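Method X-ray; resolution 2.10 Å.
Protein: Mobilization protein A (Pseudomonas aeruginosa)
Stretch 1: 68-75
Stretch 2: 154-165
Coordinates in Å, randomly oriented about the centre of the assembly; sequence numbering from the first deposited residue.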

# COMPACT_ATOMS: atom_id res chain seq x y z
N GLY A 68 -5.74 -16.88 -0.31
CA GLY A 68 -5.88 -15.66 0.45
C GLY A 68 -5.36 -14.47 -0.34
O GLY A 68 -4.59 -14.64 -1.28
N ARG A 69 -5.79 -13.27 0.04
CA ARG A 69 -5.37 -12.04 -0.63
C ARG A 69 -4.13 -11.46 0.04
O ARG A 69 -4.21 -10.88 1.13
CB ARG A 69 -6.52 -11.02 -0.58
CG ARG A 69 -7.84 -11.52 -1.17
CD ARG A 69 -9.04 -10.77 -0.60
NE ARG A 69 -9.06 -9.35 -0.96
CZ ARG A 69 -9.41 -8.88 -2.16
NH1 ARG A 69 -9.76 -9.72 -3.13
NH2 ARG A 69 -9.41 -7.57 -2.39
N LEU A 70 -2.98 -11.62 -0.60
CA LEU A 70 -1.72 -11.11 -0.07
C LEU A 70 -1.71 -9.59 0.05
O LEU A 70 -1.18 -9.03 1.01
CB LEU A 70 -0.55 -11.57 -0.94
CG LEU A 70 -0.29 -13.09 -0.98
CD1 LEU A 70 0.64 -13.40 -2.12
CD2 LEU A 70 0.31 -13.55 0.36
N PHE A 71 -2.31 -8.92 -0.94
CA PHE A 71 -2.36 -7.46 -0.93
C PHE A 71 -3.17 -6.93 -2.11
O PHE A 71 -3.41 -7.63 -3.09
CB PHE A 71 -0.94 -6.88 -0.96
CG PHE A 71 -0.18 -7.25 -2.19
CD1 PHE A 71 -0.33 -6.52 -3.37
CD2 PHE A 71 0.66 -8.35 -2.20
CE1 PHE A 71 0.33 -6.89 -4.53
CE2 PHE A 71 1.34 -8.73 -3.35
CZ PHE A 71 1.17 -8.00 -4.52
N LYS A 72 -3.58 -5.67 -2.00
CA LYS A 72 -4.34 -4.98 -3.03
C LYS A 72 -3.38 -3.90 -3.54
O LYS A 72 -3.01 -2.97 -2.82
CB LYS A 72 -5.57 -4.32 -2.42
CG LYS A 72 -6.48 -3.57 -3.40
CD LYS A 72 -7.18 -4.52 -4.35
CE LYS A 72 -8.20 -3.80 -5.22
NZ LYS A 72 -9.40 -3.37 -4.45
N GLU A 73 -2.96 -4.05 -4.80
CA GLU A 73 -2.04 -3.11 -5.42
C GLU A 73 -2.79 -2.00 -6.13
O GLU A 73 -3.65 -2.25 -6.97
CB GLU A 73 -1.15 -3.84 -6.41
CG GLU A 73 -0.29 -2.94 -7.28
CD GLU A 73 0.73 -3.73 -8.08
OE1 GLU A 73 0.32 -4.68 -8.78
OE2 GLU A 73 1.94 -3.39 -8.00
N VAL A 74 -2.46 -0.76 -5.80
CA VAL A 74 -3.10 0.38 -6.42
C VAL A 74 -2.03 1.21 -7.14
O VAL A 74 -0.92 1.36 -6.63
CB VAL A 74 -3.80 1.27 -5.37
CG1 VAL A 74 -4.53 2.41 -6.06
CG2 VAL A 74 -4.78 0.44 -4.55
N GLU A 75 -2.36 1.71 -8.32
CA GLU A 75 -1.43 2.52 -9.10
C GLU A 75 -2.10 3.80 -9.59
O GLU A 75 -3.19 3.76 -10.16
CB GLU A 75 -0.89 1.76 -10.32
CG GLU A 75 0.33 2.43 -10.94
CD GLU A 75 0.91 1.65 -12.11
OE1 GLU A 75 0.95 0.40 -12.04
OE2 GLU A 75 1.35 2.29 -13.08
N GLN A 154 -7.66 -9.44 12.14
CA GLN A 154 -8.94 -9.53 11.44
C GLN A 154 -8.80 -8.98 10.02
O GLN A 154 -8.06 -8.02 9.79
CB GLN A 154 -10.01 -8.74 12.20
CG GLN A 154 -11.38 -8.68 11.52
CD GLN A 154 -12.44 -7.98 12.37
OE1 GLN A 154 -12.16 -6.98 13.03
NE2 GLN A 154 -13.67 -8.50 12.34
N LYS A 155 -9.49 -9.60 9.08
CA LYS A 155 -9.45 -9.17 7.69
C LYS A 155 -10.48 -8.07 7.47
O LYS A 155 -11.48 -7.99 8.19
CB LYS A 155 -9.76 -10.34 6.75
CG LYS A 155 -8.64 -11.36 6.58
CD LYS A 155 -9.15 -12.60 5.85
CE LYS A 155 -8.03 -13.56 5.43
NZ LYS A 155 -7.19 -13.05 4.29
N THR A 156 -10.24 -7.19 6.50
CA THR A 156 -11.21 -6.14 6.21
C THR A 156 -11.86 -6.40 4.86
O THR A 156 -11.24 -6.95 3.95
CB THR A 156 -10.58 -4.74 6.19
OG1 THR A 156 -11.61 -3.78 5.91
CG2 THR A 156 -9.50 -4.64 5.13
N GLU A 157 -13.13 -6.01 4.74
CA GLU A 157 -13.86 -6.20 3.50
C GLU A 157 -14.01 -4.87 2.76
O GLU A 157 -14.58 -4.83 1.68
CB GLU A 157 -15.25 -6.76 3.78
CG GLU A 157 -15.29 -7.97 4.71
CD GLU A 157 -14.46 -9.12 4.20
OE1 GLU A 157 -14.68 -9.55 3.05
OE2 GLU A 157 -13.60 -9.61 4.96
N ALA A 158 -13.50 -3.80 3.35
CA ALA A 158 -13.62 -2.46 2.78
C ALA A 158 -13.12 -2.27 1.35
O ALA A 158 -13.57 -1.36 0.65
CB ALA A 158 -12.95 -1.44 3.70
N LEU A 159 -12.18 -3.10 0.91
CA LEU A 159 -11.64 -2.97 -0.44
C LEU A 159 -12.30 -3.87 -1.49
O LEU A 159 -11.87 -3.88 -2.64
CB LEU A 159 -10.14 -3.24 -0.43
CG LEU A 159 -9.18 -2.14 0.05
CD1 LEU A 159 -9.72 -1.41 1.26
CD2 LEU A 159 -7.83 -2.78 0.34
N LYS A 160 -13.32 -4.63 -1.10
CA LYS A 160 -13.99 -5.54 -2.03
C LYS A 160 -15.23 -5.00 -2.76
O LYS A 160 -15.53 -5.44 -3.86
CB LYS A 160 -14.38 -6.85 -1.31
CG LYS A 160 -13.20 -7.73 -0.84
CD LYS A 160 -13.67 -9.03 -0.19
CE LYS A 160 -12.52 -9.82 0.42
NZ LYS A 160 -12.96 -11.06 1.17
N PRO A 161 -15.98 -4.06 -2.15
CA PRO A 161 -17.17 -3.54 -2.84
C PRO A 161 -16.90 -3.14 -4.29
O PRO A 161 -15.79 -2.73 -4.63
CB PRO A 161 -17.57 -2.35 -1.97
CG PRO A 161 -17.18 -2.81 -0.60
CD PRO A 161 -15.81 -3.42 -0.84
N LYS A 162 -17.93 -3.26 -5.12
CA LYS A 162 -17.84 -2.93 -6.54
C LYS A 162 -17.66 -1.44 -6.75
O LYS A 162 -16.94 -1.01 -7.67
CB LYS A 162 -19.11 -3.39 -7.25
N ALA A 163 -18.30 -0.64 -5.90
CA ALA A 163 -18.21 0.81 -5.99
C ALA A 163 -16.86 1.33 -5.52
O ALA A 163 -16.52 2.49 -5.76
CB ALA A 163 -19.32 1.45 -5.15
N TRP A 164 -16.07 0.48 -4.87
CA TRP A 164 -14.77 0.91 -4.35
C TRP A 164 -13.83 1.54 -5.38
O TRP A 164 -13.19 2.55 -5.10
CB TRP A 164 -14.06 -0.25 -3.66
CG TRP A 164 -12.79 0.18 -2.98
CD1 TRP A 164 -12.67 0.76 -1.75
CD2 TRP A 164 -11.47 0.11 -3.52
NE1 TRP A 164 -11.35 1.06 -1.49
CE2 TRP A 164 -10.59 0.67 -2.56
CE3 TRP A 164 -10.93 -0.36 -4.72
CZ2 TRP A 164 -9.21 0.76 -2.76
CZ3 TRP A 164 -9.56 -0.28 -4.93
CH2 TRP A 164 -8.71 0.28 -3.95
N LEU A 165 -13.74 0.94 -6.56
CA LEU A 165 -12.84 1.44 -7.60
C LEU A 165 -13.12 2.89 -7.99
O LEU A 165 -12.22 3.73 -7.95
CB LEU A 165 -12.90 0.54 -8.83
CG LEU A 165 -12.11 1.02 -10.06
CD1 LEU A 165 -10.69 1.36 -9.66
CD2 LEU A 165 -12.13 -0.06 -11.14

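The first stretch runs from a loop into a β-strand that runs through Glu-75 and continues beyond it; the second is mostly loop, tightened by a type I turn from Glu-157 to Lys-160 and passing into a helix by Trp-164. The turn is closed by the hydrogen bond from Lys-160 N to Glu-157 O, 3.1 Å, and Trp-164 N bonds to Pro-161 O at 3.2 Å. The backbones stay well apart: even Lys-72 and Leu-159 have their CA atoms 8.0 Å from each other, so side chains must bridge the gap. Within the strand, side chains alternate: Lys-72 and Val-74 point their CA-to-CB bonds toward the second stretch, whereas Glu-73, between them, is out of reach.

Lys-72 has the largest area covered by the other stretch of any residue here. Its aliphatic chain suits an apolar neighbour, with CB 3.9 Å from Leu-159 CD2, while its flexible length carries the ammonium past the leucine side chain to the backbone: NZ lies 3.1 Å from Leu-159 O. The same NZ is 3.1 Å from Trp-164 CZ3, approaching the indole obliquely. Val-74, short and branched, meets the edge of that ring, CG2 lying 4.0 Å from Trp-164 CH2, an apolar contact that needs no long side chain.

Arg-69 extends the contact along the loop. Lys-160 CE lies over one face of its guanidinium, and the closest approach of the two residues is between methylenes, Arg-69 CD to Lys-160 CE at 3.7 Å. Two cationic residues thus pack through their carbon chains; Lys-160 NZ is in a salt bridge with Glu-157 OE1 at 3.0 Å, and Arg-69 NE and NH2 are hydrogen-bonded elsewhere in the structure. Just before the turn, Thr-156 OG1 accepts a hydrogen bond from Ala-158 N, 3.2 Å long and nearly straight.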